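Probable adenylyl-sulfate kinase (Aeropyrum pernix, PDB 2YVU) probably transfers a phosphate from ATP to adenosine 5'-phosphosulfate, making 3'-phosphoadenylyl sulfate, the activated sulfate of sulfur metabolism. Local coordinates at residues 16-21 against 27-32; 35-40 against 87-92; 66-71 against 96-101. All coordinates share one frame; numbering follows the deposited sequence.

Overall arrangement
From the N terminus, strand 14-19 leads through a loop into helix 26-39. Interaction 1 closes that short loop by setting the helix against its own strand. Interaction 2 begins farther along the same helix and closes a much longer loop, since its partner is strand 87-91, the neighbour of strand 14-19 in the parallel sheet. Interaction 3 opens within that loop, on helix 64-82, and ends beyond it on helix 97-109, so interactions 2 and 3 cross along the chain. Interaction 1 precedes both. Interactions 2 and 3 lie on opposite sides of the chain's centre, about 22 Å apart between their centres. Helix 26-39 packs on one sheet face; interaction 3 joins two helices on the other.

Interaction 1 of 3, residues 16-21 against 27-32; sequences VWLTGL and TTIATR
Leu18 sets its CG beside its backbone N (chi1 -52°), and chi2 of 164° carries CD1 out toward the helix and Ala30. The two segments are the strand and the helix of a P-loop, or Walker A, strand-loop-helix. By similarity, the stretch from Gly20 to Thr27 binds ATP. The contact itself is apolar and buried, and it buries 109 Å², both sides summed.

Leu18 carries it on the strand side. The tip of Leu18, CD1, meets Ala30 CB from the side of its CA-CB bond at 3.4 Å, tighter than ordinary methyl contact. The same methyl lies 3.8 Å from Ala30 N, so it sits close against the helix backbone. The other branch, Leu18 CD2, reaches Ile29 CG2 more loosely at 4.4 Å. The two methyls of one leucine thus touch two successive helix residues. Leu18 and Ile29 also touch strand 114-120, through Ile117 and Val119.

Trp17 and Thr19 serve the other face of the strand. There Trp17 NE1 is hydrogen-bonded to the OG of Ser94, by similarity the phosphoserine intermediate. Thr27 OG1 is hydrogen-bonded to Ser91 OG, which joins the start of the helix to strand 87-91.

One polar atom within the helix is held twice. Thr27 O accepts the routine bond from Thr31 N at 3.0 Å. Thr31 OG1 also donates to Thr27 O, at 3.2 Å, from the opposite face of the carbonyl plane and tilted 29° out of it.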
ATOM      1  N   VAL A  16      -6.288   5.626 -11.831  1.00 25.42           N
ATOM      2  CA  VAL A  16      -6.304   6.895 -12.523  1.00 27.36           C
ATOM      3  C   VAL A  16      -5.077   7.614 -11.972  1.00 28.66           C
ATOM      4  O   VAL A  16      -5.007   7.910 -10.771  1.00 30.38           O
ATOM      5  CB  VAL A  16      -7.578   7.707 -12.196  1.00 19.81           C
ATOM      6  CG1 VAL A  16      -7.532   9.031 -12.929  1.00 22.85           C
ATOM      7  CG2 VAL A  16      -8.803   6.909 -12.545  1.00 27.27           C
ATOM      8  N   TRP A  17      -4.111   7.873 -12.848  1.00 26.56           N
ATOM      9  CA  TRP A  17      -2.857   8.514 -12.467  1.00 22.80           C
ATOM     10  C   TRP A  17      -2.751   9.967 -12.913  1.00 31.37           C
ATOM     11  O   TRP A  17      -2.492  10.249 -14.098  1.00 26.20           O
ATOM     12  CB  TRP A  17      -1.690   7.710 -13.038  1.00 22.16           C
ATOM     13  CG  TRP A  17      -0.355   8.104 -12.483  1.00 19.62           C
ATOM     14  CD1 TRP A  17       0.465   9.111 -12.934  1.00 27.06           C
ATOM     15  CD2 TRP A  17       0.265   7.581 -11.306  1.00 21.73           C
ATOM     16  NE1 TRP A  17       1.556   9.247 -12.099  1.00 24.33           N
ATOM     17  CE2 TRP A  17       1.452   8.328 -11.087  1.00 24.61           C
ATOM     18  CE3 TRP A  17      -0.068   6.554 -10.405  1.00 22.00           C
ATOM     19  CZ2 TRP A  17       2.292   8.091 -10.002  1.00 23.63           C
ATOM     20  CZ3 TRP A  17       0.770   6.321  -9.333  1.00 23.68           C
ATOM     21  CH2 TRP A  17       1.939   7.087  -9.137  1.00 22.66           C
ATOM     22  N   LEU A  18      -2.942  10.910 -11.983  1.00 21.67           N
ATOM     23  CA  LEU A  18      -2.857  12.303 -12.398  1.00 25.53           C
ATOM     24  C   LEU A  18      -1.403  12.763 -12.381  1.00 31.72           C
ATOM     25  O   LEU A  18      -0.716  12.645 -11.367  1.00 28.33           O
ATOM     26  CB  LEU A  18      -3.695  13.183 -11.478  1.00 25.22           C
ATOM     27  CG  LEU A  18      -5.153  12.746 -11.257  1.00 38.30           C
ATOM     28  CD1 LEU A  18      -5.713  13.459 -10.038  1.00 39.63           C
ATOM     29  CD2 LEU A  18      -5.992  13.045 -12.475  1.00 25.07           C
ATOM     30  N   THR A  19      -0.923  13.285 -13.502  1.00 29.92           N
ATOM     31  CA  THR A  19       0.446  13.763 -13.541  1.00 29.61           C
ATOM     32  C   THR A  19       0.441  15.223 -14.000  1.00 32.62           C
ATOM     33  O   THR A  19      -0.315  15.615 -14.903  1.00 28.30           O
ATOM     34  CB  THR A  19       1.334  12.890 -14.485  1.00 30.06           C
ATOM     35  OG1 THR A  19       2.648  13.450 -14.569  1.00 30.14           O
ATOM     36  CG2 THR A  19       0.738  12.825 -15.880  1.00 26.42           C
ATOM     37  N   GLY A  20       1.277  16.027 -13.353  1.00 25.80           N
ATOM     38  CA  GLY A  20       1.356  17.429 -13.674  1.00 28.99           C
ATOM     39  C   GLY A  20       2.230  18.137 -12.657  1.00 31.71           C
ATOM     40  O   GLY A  20       2.652  17.534 -11.676  1.00 30.39           O
ATOM     41  N   LEU A  21       2.494  19.415 -12.897  1.00 30.83           N
ATOM     42  CA  LEU A  21       3.337  20.206 -12.019  1.00 33.23           C
ATOM     43  C   LEU A  21       2.686  20.483 -10.682  1.00 32.41           C
ATOM     44  O   LEU A  21       1.458  20.516 -10.572  1.00 26.13           O
ATOM     45  CB  LEU A  21       3.675  21.555 -12.686  1.00 29.23           C
ATOM     46  CG  LEU A  21       4.611  21.581 -13.899  1.00 39.37           C
ATOM     47  CD1 LEU A  21       4.621  22.984 -14.509  1.00 39.59           C
ATOM     48  CD2 LEU A  21       6.010  21.160 -13.488  1.00 34.98           C
ATOM     49  N   THR A  27      -4.542  17.462  -7.125  1.00 35.50           N
ATOM     50  CA  THR A  27      -5.242  16.968  -5.946  1.00 37.61           C
ATOM     51  C   THR A  27      -6.686  17.435  -5.813  1.00 31.53           C
ATOM     52  O   THR A  27      -7.538  16.675  -5.372  1.00 34.40           O
ATOM     53  CB  THR A  27      -4.441  17.281  -4.665  1.00 44.62           C
ATOM     54  OG1 THR A  27      -3.137  16.684  -4.772  1.00 49.15           O
ATOM     55  CG2 THR A  27      -5.139  16.697  -3.445  1.00 36.19           C
ATOM     56  N   THR A  28      -6.977  18.672  -6.189  1.00 32.85           N
ATOM     57  CA  THR A  28      -8.365  19.137  -6.139  1.00 36.04           C
ATOM     58  C   THR A  28      -9.203  18.258  -7.088  1.00 33.15           C
ATOM     59  O   THR A  28     -10.308  17.810  -6.747  1.00 31.89           O
ATOM     60  CB  THR A  28      -8.510  20.565  -6.654  1.00 35.20           C
ATOM     61  OG1 THR A  28      -7.479  21.382  -6.104  1.00 46.89           O
ATOM     62  CG2 THR A  28      -9.871  21.117  -6.258  1.00 36.09           C
ATOM     63  N   ILE A  29      -8.680  18.040  -8.295  1.00 28.05           N
ATOM     64  CA  ILE A  29      -9.376  17.210  -9.276  1.00 27.12           C
ATOM     65  C   ILE A  29      -9.582  15.791  -8.732  1.00 28.92           C
ATOM     66  O   ILE A  29     -10.689  15.242  -8.813  1.00 32.27           O
ATOM     67  CB  ILE A  29      -8.590  17.133 -10.613  1.00 25.09           C
ATOM     68  CG1 ILE A  29      -8.639  18.506 -11.304  1.00 27.44           C
ATOM     69  CG2 ILE A  29      -9.160  16.004 -11.510  1.00 17.47           C
ATOM     70  CD1 ILE A  29      -7.748  18.607 -12.538  1.00 25.57           C
ATOM     71  N   ALA A  30      -8.527  15.201  -8.173  1.00 22.97           N
ATOM     72  CA  ALA A  30      -8.628  13.843  -7.616  1.00 28.49           C
ATOM     73  C   ALA A  30      -9.741  13.722  -6.555  1.00 29.90           C
ATOM     74  O   ALA A  30     -10.551  12.807  -6.577  1.00 29.59           O
ATOM     75  CB  ALA A  30      -7.304  13.450  -6.982  1.00 33.40           C
ATOM     76  N   THR A  31      -9.768  14.661  -5.629  1.00 29.24           N
ATOM     77  CA  THR A  31     -10.745  14.634  -4.547  1.00 34.55           C
ATOM     78  C   THR A  31     -12.192  14.847  -4.986  1.00 32.09           C
ATOM     79  O   THR A  31     -13.110  14.223  -4.457  1.00 38.28           O
ATOM     80  CB  THR A  31     -10.363  15.684  -3.477  1.00 33.63           C
ATOM     81  OG1 THR A  31      -9.086  15.337  -2.921  1.00 46.57           O
ATOM     82  CG2 THR A  31     -11.393  15.704  -2.366  1.00 44.82           C
ATOM     83  N   ARG A  32     -12.395  15.748  -5.934  1.00 27.52           N
ATOM     84  CA  ARG A  32     -13.730  16.009  -6.434  1.00 32.39           C
ATOM     85  C   ARG A  32     -14.194  14.810  -7.234  1.00 29.29           C
ATOM     86  O   ARG A  32     -15.357  14.398  -7.126  1.00 30.89           O
ATOM     87  CB  ARG A  32     -13.724  17.301  -7.252  1.00 37.37           C
ATOM     88  CG  ARG A  32     -13.424  18.496  -6.336  1.00 41.73           C
ATOM     89  CD  ARG A  32     -13.165  19.808  -7.046  1.00 45.72           C
ATOM     90  NE  ARG A  32     -14.311  20.298  -7.799  1.00 53.03           N
ATOM     91  CZ  ARG A  32     -14.813  21.526  -7.677  1.00 55.13           C
ATOM     92  NH1 ARG A  32     -14.277  22.387  -6.821  1.00 53.53           N
ATOM     93  NH2 ARG A  32     -15.835  21.901  -8.432  1.00 49.94           N
TER

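Interaction 2 of 3, residues 35-40 against 87-92; sequences DLLQKE and IVICSF
Leu37 and the two isoleucines Ile87 and Ile89 make up the apolar part of this contact. One methyl, Leu37 CD1, does all the touching on the helix side. It meets Ile87 CG2 at 4.1 Å and the terminal methyl Ile89 CD1 at 4.2 Å. Leu37 is extended at chi2 (163°), which brings CD1 forward to the strand. Ile87 presents its short branch, CG2, which lies anti to the backbone N. Ile89 instead reaches out with the end of its long branch. Leu37 runs nearly perpendicular to Ile87 and at a slant to Ile89. All three residues are buried. Val44 on strand 44-48 also packs on Leu37 and Ile89, and Ala30, Leu33 and Ala34 continue the packing of Ile89 along the helix.

The ionic interactions lie away from the sheet. Lys39 NZ forms a salt bridge with Asp35 OD2 at 3.0 Å, one helical turn back. It approaches the syn side of the carboxylate, 23° out of its plane. Glu40 makes a second salt bridge, to Lys182, and a hydrogen bond to Tyr178, which links the end of this helix to helix 170-184.

The backbone bonds show the helix finishing. Lys39 N bonds to Asp35 O at 3.0 Å, but Glu40 N makes two weak bonds, to Leu36 O and Leu37 O.

Helix 26-39 here passes over strand 87-91 on its way from strand 14-19 to strand 44-48. This is the beta-alpha-beta crossover of the P-loop kinase fold, with one strand of the parallel sheet lying between the two it joins.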
ATOM      1  N   ASP A  35     -15.102  12.154  -4.720  1.00 33.52           N
ATOM      2  CA  ASP A  35     -16.383  12.420  -4.062  1.00 37.97           C
ATOM      3  C   ASP A  35     -17.545  11.949  -4.953  1.00 39.32           C
ATOM      4  O   ASP A  35     -18.488  11.324  -4.474  1.00 34.79           O
ATOM      5  CB  ASP A  35     -16.526  13.915  -3.769  1.00 42.29           C
ATOM      6  CG  ASP A  35     -17.646  14.208  -2.794  1.00 53.13           C
ATOM      7  OD1 ASP A  35     -17.663  13.566  -1.723  1.00 56.80           O
ATOM      8  OD2 ASP A  35     -18.507  15.073  -3.086  1.00 59.25           O
ATOM      9  N   LEU A  36     -17.467  12.242  -6.252  1.00 38.98           N
ATOM     10  CA  LEU A  36     -18.512  11.841  -7.197  1.00 37.85           C
ATOM     11  C   LEU A  36     -18.757  10.333  -7.264  1.00 38.53           C
ATOM     12  O   LEU A  36     -19.898   9.862  -7.228  1.00 41.86           O
ATOM     13  CB  LEU A  36     -18.166  12.328  -8.609  1.00 40.26           C
ATOM     14  CG  LEU A  36     -18.178  13.825  -8.956  1.00 45.14           C
ATOM     15  CD1 LEU A  36     -17.787  13.998 -10.431  1.00 44.16           C
ATOM     16  CD2 LEU A  36     -19.557  14.427  -8.716  1.00 44.11           C
ATOM     17  N   LEU A  37     -17.679   9.574  -7.390  1.00 34.88           N
ATOM     18  CA  LEU A  37     -17.773   8.129  -7.486  1.00 32.99           C
ATOM     19  C   LEU A  37     -18.214   7.474  -6.185  1.00 30.70           C
ATOM     20  O   LEU A  37     -18.971   6.517  -6.201  1.00 34.32           O
ATOM     21  CB  LEU A  37     -16.426   7.557  -7.928  1.00 24.82           C
ATOM     22  CG  LEU A  37     -15.968   8.074  -9.282  1.00 25.02           C
ATOM     23  CD1 LEU A  37     -14.489   7.798  -9.447  1.00 26.57           C
ATOM     24  CD2 LEU A  37     -16.792   7.395 -10.401  1.00 24.11           C
ATOM     25  N   GLN A  38     -17.717   7.968  -5.060  1.00 33.89           N
ATOM     26  CA  GLN A  38     -18.115   7.392  -3.787  1.00 43.34           C
ATOM     27  C   GLN A  38     -19.614   7.610  -3.614  1.00 41.81           C
ATOM     28  O   GLN A  38     -20.351   6.668  -3.329  1.00 41.76           O
ATOM     29  CB  GLN A  38     -17.322   8.020  -2.633  1.00 40.48           C
ATOM     30  CG  GLN A  38     -15.849   7.598  -2.633  1.00 46.35           C
ATOM     31  CD  GLN A  38     -15.018   8.265  -1.533  1.00 52.27           C
ATOM     32  OE1 GLN A  38     -15.319   9.374  -1.095  1.00 51.12           O
ATOM     33  NE2 GLN A  38     -13.950   7.593  -1.107  1.00 44.55           N
ATOM     34  N   LYS A  39     -20.076   8.841  -3.818  1.00 44.15           N
ATOM     35  CA  LYS A  39     -21.505   9.116  -3.689  1.00 41.72           C
ATOM     36  C   LYS A  39     -22.331   8.186  -4.575  1.00 40.70           C
ATOM     37  O   LYS A  39     -23.493   7.928  -4.291  1.00 46.07           O
ATOM     38  CB  LYS A  39     -21.796  10.584  -4.000  1.00 43.64           C
ATOM     39  CG  LYS A  39     -21.418  11.511  -2.851  1.00 47.83           C
ATOM     40  CD  LYS A  39     -21.554  12.977  -3.246  1.00 57.96           C
ATOM     41  CE  LYS A  39     -21.271  13.915  -2.072  1.00 64.50           C
ATOM     42  NZ  LYS A  39     -21.409  15.360  -2.462  1.00 64.13           N
ATOM     43  N   GLU A  40     -21.730   7.663  -5.639  1.00 41.12           N
ATOM     44  CA  GLU A  40     -22.438   6.729  -6.514  1.00 38.71           C
ATOM     45  C   GLU A  40     -22.282   5.307  -5.995  1.00 37.62           C
ATOM     46  O   GLU A  40     -22.805   4.365  -6.581  1.00 37.68           O
ATOM     47  CB  GLU A  40     -21.912   6.807  -7.950  1.00 44.27           C
ATOM     48  CG  GLU A  40     -22.259   8.102  -8.652  1.00 46.71           C
ATOM     49  CD  GLU A  40     -21.895   8.091 -10.129  1.00 50.16           C
ATOM     50  OE1 GLU A  40     -21.670   7.001 -10.691  1.00 48.99           O
ATOM     51  OE2 GLU A  40     -21.853   9.180 -10.732  1.00 56.92           O
ATOM     52  N   ILE A  87     -11.354   1.661  -7.209  1.00 26.51           N
ATOM     53  CA  ILE A  87     -10.979   2.673  -8.185  1.00 25.07           C
ATOM     54  C   ILE A  87      -9.908   3.485  -7.461  1.00 24.72           C
ATOM     55  O   ILE A  87     -10.198   4.155  -6.466  1.00 22.32           O
ATOM     56  CB  ILE A  87     -12.181   3.582  -8.543  1.00 24.56           C
ATOM     57  CG1 ILE A  87     -13.236   2.767  -9.322  1.00 25.13           C
ATOM     58  CG2 ILE A  87     -11.691   4.785  -9.377  1.00 22.47           C
ATOM     59  CD1 ILE A  87     -14.523   3.545  -9.650  1.00 28.34           C
ATOM     60  N   VAL A  88      -8.671   3.414  -7.945  1.00 21.51           N
ATOM     61  CA  VAL A  88      -7.578   4.114  -7.280  1.00 23.49           C
ATOM     62  C   VAL A  88      -7.200   5.374  -8.006  1.00 26.75           C
ATOM     63  O   VAL A  88      -6.729   5.318  -9.139  1.00 25.40           O
ATOM     64  CB  VAL A  88      -6.344   3.238  -7.201  1.00 19.22           C
ATOM     65  CG1 VAL A  88      -5.287   3.880  -6.236  1.00 18.68           C
ATOM     66  CG2 VAL A  88      -6.755   1.844  -6.748  1.00 19.10           C
ATOM     67  N   ILE A  89      -7.428   6.511  -7.367  1.00 21.81           N
ATOM     68  CA  ILE A  89      -7.085   7.788  -7.989  1.00 23.04           C
ATOM     69  C   ILE A  89      -5.771   8.272  -7.383  1.00 25.44           C
ATOM     70  O   ILE A  89      -5.665   8.494  -6.166  1.00 24.88           O
ATOM     71  CB  ILE A  89      -8.221   8.810  -7.781  1.00 26.64           C
ATOM     72  CG1 ILE A  89      -9.522   8.248  -8.387  1.00 23.79           C
ATOM     73  CG2 ILE A  89      -7.878  10.139  -8.460  1.00 26.14           C
ATOM     74  CD1 ILE A  89     -10.791   8.928  -7.852  1.00 26.38           C
ATOM     75  N   CYS A  90      -4.756   8.412  -8.231  1.00 25.29           N
ATOM     76  CA  CYS A  90      -3.438   8.822  -7.759  1.00 22.81           C
ATOM     77  C   CYS A  90      -3.001  10.217  -8.185  1.00 24.10           C
ATOM     78  O   CYS A  90      -3.159  10.600  -9.342  1.00 26.06           O
ATOM     79  CB  CYS A  90      -2.377   7.824  -8.235  1.00 21.48           C
ATOM     80  SG  CYS A  90      -2.572   6.167  -7.656  1.00 25.65           S
ATOM     81  N   SER A  91      -2.425  10.958  -7.245  1.00 20.06           N
ATOM     82  CA  SER A  91      -1.934  12.302  -7.512  1.00 24.19           C
ATOM     83  C   SER A  91      -0.551  12.425  -6.909  1.00 29.64           C
ATOM     84  O   SER A  91      -0.396  12.649  -5.699  1.00 29.57           O
ATOM     85  CB  SER A  91      -2.829  13.363  -6.879  1.00 27.79           C
ATOM     86  OG  SER A  91      -2.254  14.629  -7.136  1.00 33.37           O
ATOM     87  N   PHE A  92       0.465  12.274  -7.744  1.00 31.26           N
ATOM     88  CA  PHE A  92       1.820  12.334  -7.239  1.00 36.23           C
ATOM     89  C   PHE A  92       2.756  13.199  -8.051  1.00 41.70           C
ATOM     90  O   PHE A  92       2.434  13.611  -9.160  1.00 43.29           O
ATOM     91  CB  PHE A  92       2.410  10.925  -7.168  1.00 34.33           C
ATOM     92  CG  PHE A  92       1.831  10.092  -6.081  1.00 33.24           C
ATOM     93  CD1 PHE A  92       0.739   9.272  -6.327  1.00 23.74           C
ATOM     94  CD2 PHE A  92       2.347  10.169  -4.788  1.00 27.59           C
ATOM     95  CE1 PHE A  92       0.158   8.529  -5.298  1.00 25.32           C
ATOM     96  CE2 PHE A  92       1.774   9.430  -3.747  1.00 32.67           C
ATOM     97  CZ  PHE A  92       0.677   8.606  -4.003  1.00 28.51           C
TER

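Interaction 3 of 3, residues 66-71 against 96-101; sequences ERLRHL and YKQARN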
ATOM      1  N   GLU A  66      15.359   7.604  -4.860  1.00 49.45           N
ATOM      2  CA  GLU A  66      14.478   7.532  -3.697  1.00 50.61           C
ATOM      3  C   GLU A  66      13.029   7.705  -4.170  1.00 47.36           C
ATOM      4  O   GLU A  66      12.136   6.975  -3.752  1.00 44.66           O
ATOM      5  CB  GLU A  66      14.844   8.646  -2.714  1.00 56.87           C
ATOM      6  CG  GLU A  66      14.252   8.497  -1.324  1.00 69.16           C
ATOM      7  CD  GLU A  66      15.210   7.836  -0.351  1.00 72.38           C
ATOM      8  OE1 GLU A  66      16.298   8.409  -0.109  1.00 73.34           O
ATOM      9  OE2 GLU A  66      14.874   6.750   0.171  1.00 73.99           O
ATOM     10  N   ARG A  67      12.814   8.677  -5.053  1.00 45.70           N
ATOM     11  CA  ARG A  67      11.492   8.946  -5.603  1.00 44.62           C
ATOM     12  C   ARG A  67      10.966   7.732  -6.370  1.00 38.82           C
ATOM     13  O   ARG A  67       9.782   7.413  -6.298  1.00 38.36           O
ATOM     14  CB  ARG A  67      11.541  10.162  -6.533  1.00 42.17           C
ATOM     15  CG  ARG A  67      11.771  11.471  -5.816  1.00 54.89           C
ATOM     16  CD  ARG A  67      11.850  12.639  -6.799  1.00 64.13           C
ATOM     17  NE  ARG A  67      12.125  13.906  -6.118  1.00 73.06           N
ATOM     18  CZ  ARG A  67      11.234  14.598  -5.411  1.00 72.72           C
ATOM     19  NH1 ARG A  67       9.988  14.157  -5.282  1.00 73.59           N
ATOM     20  NH2 ARG A  67      11.588  15.736  -4.827  1.00 76.27           N
ATOM     21  N   LEU A  68      11.854   7.074  -7.109  1.00 38.87           N
ATOM     22  CA  LEU A  68      11.493   5.890  -7.881  1.00 40.87           C
ATOM     23  C   LEU A  68      11.024   4.774  -6.962  1.00 37.14           C
ATOM     24  O   LEU A  68       9.986   4.150  -7.207  1.00 36.25           O
ATOM     25  CB  LEU A  68      12.690   5.380  -8.694  1.00 44.64           C
ATOM     26  CG  LEU A  68      12.751   5.662 -10.195  1.00 49.80           C
ATOM     27  CD1 LEU A  68      13.975   4.956 -10.780  1.00 49.23           C
ATOM     28  CD2 LEU A  68      11.477   5.170 -10.879  1.00 49.13           C
ATOM     29  N   ARG A  69      11.806   4.495  -5.923  1.00 34.13           N
ATOM     30  CA  ARG A  69      11.429   3.443  -4.974  1.00 37.03           C
ATOM     31  C   ARG A  69      10.011   3.701  -4.493  1.00 31.07           C
ATOM     32  O   ARG A  69       9.206   2.790  -4.338  1.00 30.55           O
ATOM     33  CB  ARG A  69      12.346   3.451  -3.752  1.00 35.00           C
ATOM     34  CG  ARG A  69      13.442   2.419  -3.777  1.00 51.86           C
ATOM     35  CD  ARG A  69      14.137   2.324  -2.423  1.00 50.03           C
ATOM     36  NE  ARG A  69      15.050   1.188  -2.382  1.00 62.13           N
ATOM     37  CZ  ARG A  69      16.129   1.063  -3.148  1.00 66.88           C
ATOM     38  NH1 ARG A  69      16.441   2.010  -4.023  1.00 71.75           N
ATOM     39  NH2 ARG A  69      16.897  -0.013  -3.045  1.00 71.28           N
ATOM     40  N   HIS A  70       9.736   4.976  -4.258  1.00 30.97           N
ATOM     41  CA  HIS A  70       8.449   5.441  -3.762  1.00 30.36           C
ATOM     42  C   HIS A  70       7.337   5.195  -4.765  1.00 29.13           C
ATOM     43  O   HIS A  70       6.301   4.627  -4.423  1.00 31.92           O
ATOM     44  CB  HIS A  70       8.610   6.919  -3.420  1.00 29.76           C
ATOM     45  CG  HIS A  70       7.342   7.698  -3.389  1.00 30.00           C
ATOM     46  ND1 HIS A  70       6.372   7.510  -2.428  1.00 27.62           N
ATOM     47  CD2 HIS A  70       6.926   8.738  -4.148  1.00 25.86           C
ATOM     48  CE1 HIS A  70       5.416   8.405  -2.594  1.00 27.06           C
ATOM     49  NE2 HIS A  70       5.728   9.162  -3.631  1.00 30.73           N
ATOM     50  N   LEU A  71       7.568   5.599  -6.009  1.00 24.80           N
ATOM     51  CA  LEU A  71       6.587   5.432  -7.066  1.00 27.84           C
ATOM     52  C   LEU A  71       6.294   3.964  -7.367  1.00 28.33           C
ATOM     53  O   LEU A  71       5.149   3.589  -7.636  1.00 30.33           O
ATOM     54  CB  LEU A  71       7.063   6.160  -8.331  1.00 27.45           C
ATOM     55  CG  LEU A  71       7.110   7.690  -8.158  1.00 29.37           C
ATOM     56  CD1 LEU A  71       7.707   8.350  -9.404  1.00 30.44           C
ATOM     57  CD2 LEU A  71       5.691   8.235  -7.903  1.00 29.51           C
ATOM     58  N   TYR A  96       9.075  12.531 -14.425  1.00 30.28           N
ATOM     59  CA  TYR A  96       9.770  11.729 -15.434  1.00 32.79           C
ATOM     60  C   TYR A  96       8.936  10.640 -16.115  1.00 30.83           C
ATOM     61  O   TYR A  96       8.328   9.795 -15.455  1.00 30.43           O
ATOM     62  CB  TYR A  96      11.018  11.105 -14.797  1.00 32.75           C
ATOM     63  CG  TYR A  96      12.023  12.131 -14.313  1.00 40.18           C
ATOM     64  CD1 TYR A  96      12.850  12.799 -15.213  1.00 45.43           C
ATOM     65  CD2 TYR A  96      12.133  12.449 -12.958  1.00 41.27           C
ATOM     66  CE1 TYR A  96      13.769  13.760 -14.782  1.00 46.11           C
ATOM     67  CE2 TYR A  96      13.048  13.410 -12.517  1.00 46.72           C
ATOM     68  CZ  TYR A  96      13.863  14.062 -13.439  1.00 47.76           C
ATOM     69  OH  TYR A  96      14.770  15.013 -13.018  1.00 51.30           O
ATOM     70  N   LYS A  97       8.911  10.674 -17.441  1.00 25.33           N
ATOM     71  CA  LYS A  97       8.176   9.698 -18.231  1.00 34.92           C
ATOM     72  C   LYS A  97       8.549   8.267 -17.872  1.00 35.47           C
ATOM     73  O   LYS A  97       7.681   7.429 -17.669  1.00 39.53           O
ATOM     74  CB  LYS A  97       8.435   9.927 -19.729  1.00 34.61           C
ATOM     75  CG  LYS A  97       7.782  11.185 -20.280  1.00 47.88           C
ATOM     76  CD  LYS A  97       8.052  11.366 -21.756  1.00 52.39           C
ATOM     77  CE  LYS A  97       9.541  11.512 -22.028  1.00 53.61           C
ATOM     78  NZ  LYS A  97       9.801  11.659 -23.479  1.00 55.21           N
ATOM     79  N   GLN A  98       9.847   7.992 -17.814  1.00 36.96           N
ATOM     80  CA  GLN A  98      10.337   6.663 -17.498  1.00 33.06           C
ATOM     81  C   GLN A  98       9.738   6.170 -16.200  1.00 34.79           C
ATOM     82  O   GLN A  98       9.281   5.025 -16.105  1.00 34.49           O
ATOM     83  CB  GLN A  98      11.867   6.686 -17.392  1.00 42.21           C
ATOM     84  CG  GLN A  98      12.525   5.355 -16.966  1.00 54.68           C
ATOM     85  CD  GLN A  98      12.466   5.097 -15.451  1.00 62.91           C
ATOM     86  OE1 GLN A  98      12.704   5.998 -14.640  1.00 58.16           O
ATOM     87  NE2 GLN A  98      12.168   3.854 -15.073  1.00 67.28           N
ATOM     88  N   ALA A  99       9.739   7.042 -15.198  1.00 30.34           N
ATOM     89  CA  ALA A  99       9.194   6.697 -13.894  1.00 28.94           C
ATOM     90  C   ALA A  99       7.713   6.361 -14.017  1.00 24.74           C
ATOM     91  O   ALA A  99       7.249   5.369 -13.470  1.00 26.81           O
ATOM     92  CB  ALA A  99       9.407   7.862 -12.922  1.00 31.36           C
ATOM     93  N   ARG A 100       6.976   7.188 -14.747  1.00 22.63           N
ATOM     94  CA  ARG A 100       5.555   6.951 -14.944  1.00 29.23           C
ATOM     95  C   ARG A 100       5.299   5.695 -15.797  1.00 32.12           C
ATOM     96  O   ARG A 100       4.293   5.014 -15.611  1.00 26.11           O
ATOM     97  CB  ARG A 100       4.892   8.183 -15.588  1.00 28.38           C
ATOM     98  CG  ARG A 100       4.924   9.430 -14.689  1.00 28.13           C
ATOM     99  CD  ARG A 100       3.890  10.475 -15.114  1.00 29.79           C
ATOM    100  NE  ARG A 100       4.024  10.826 -16.524  1.00 28.28           N
ATOM    101  CZ  ARG A 100       4.890  11.709 -17.010  1.00 31.11           C
ATOM    102  NH1 ARG A 100       5.722  12.367 -16.197  1.00 29.61           N
ATOM    103  NH2 ARG A 100       4.940  11.918 -18.319  1.00 25.19           N
ATOM    104  N   ASN A 101       6.207   5.379 -16.719  1.00 33.19           N
ATOM    105  CA  ASN A 101       6.052   4.180 -17.551  1.00 34.16           C
ATOM    106  C   ASN A 101       6.241   2.926 -16.698  1.00 30.19           C
ATOM    107  O   ASN A 101       5.580   1.913 -16.901  1.00 33.07           O
ATOM    108  CB  ASN A 101       7.063   4.198 -18.707  1.00 34.45           C
ATOM    109  CG  ASN A 101       6.776   5.308 -19.705  1.00 47.07           C
ATOM    110  OD1 ASN A 101       7.543   5.518 -20.648  1.00 48.07           O
ATOM    111  ND2 ASN A 101       5.662   6.031 -19.501  1.00 40.23           N
TER
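The bond from Asn101 N to Lys97 O, 2.7 Å long, closes the helical turn that offers Ala99 to Leu68 and Leu71. It is the shortest polar bond within the two segments. The next bond back, from Arg100 N to Tyr96 O, belongs to the first turn, with Tyr96 at the N-cap position.

Ala99 is the centre of the contact. Its CB points to the other helix and is touched by one methyl from each leucine. Leu71 CD1 comes to 3.9 Å from Ala99 CB, and Leu68 CD2 to 4.0 Å. The two leucines are three residues apart, so they take the alanine from successive turns. Gln98, which is exposed, adds a contact at the solvent side. Its chain starts anti to the backbone N and then bends at chi2 (-80°). This brings OE1 beside the leucine branches, 4.0 Å from Leu68 CD2. The two side chains lie at about a right angle, and the approach is a van der Waals one.

Helices 64-82 and 97-109 flank strand 87-91 in the chain and lie side by side on one face of the parallel P-loop kinase sheet. Their segments run in nearly the same direction, with axes 10.3 Å apart and a crossing angle of -26°. Leu71 also touches Trp17 of strand 14-19. Its side chain is about 4 Å from that of Ser94, by similarity the phosphoserine intermediate.

Arg100 turns to the other side of its helix. Its NE makes a salt bridge to Glu116, NH1 bonds to Ser94 O and NH2 to Glu154 O. Lys97 CA lies over one face of the guanidinium, 3.8 Å above its plane and offset toward the rim of the group.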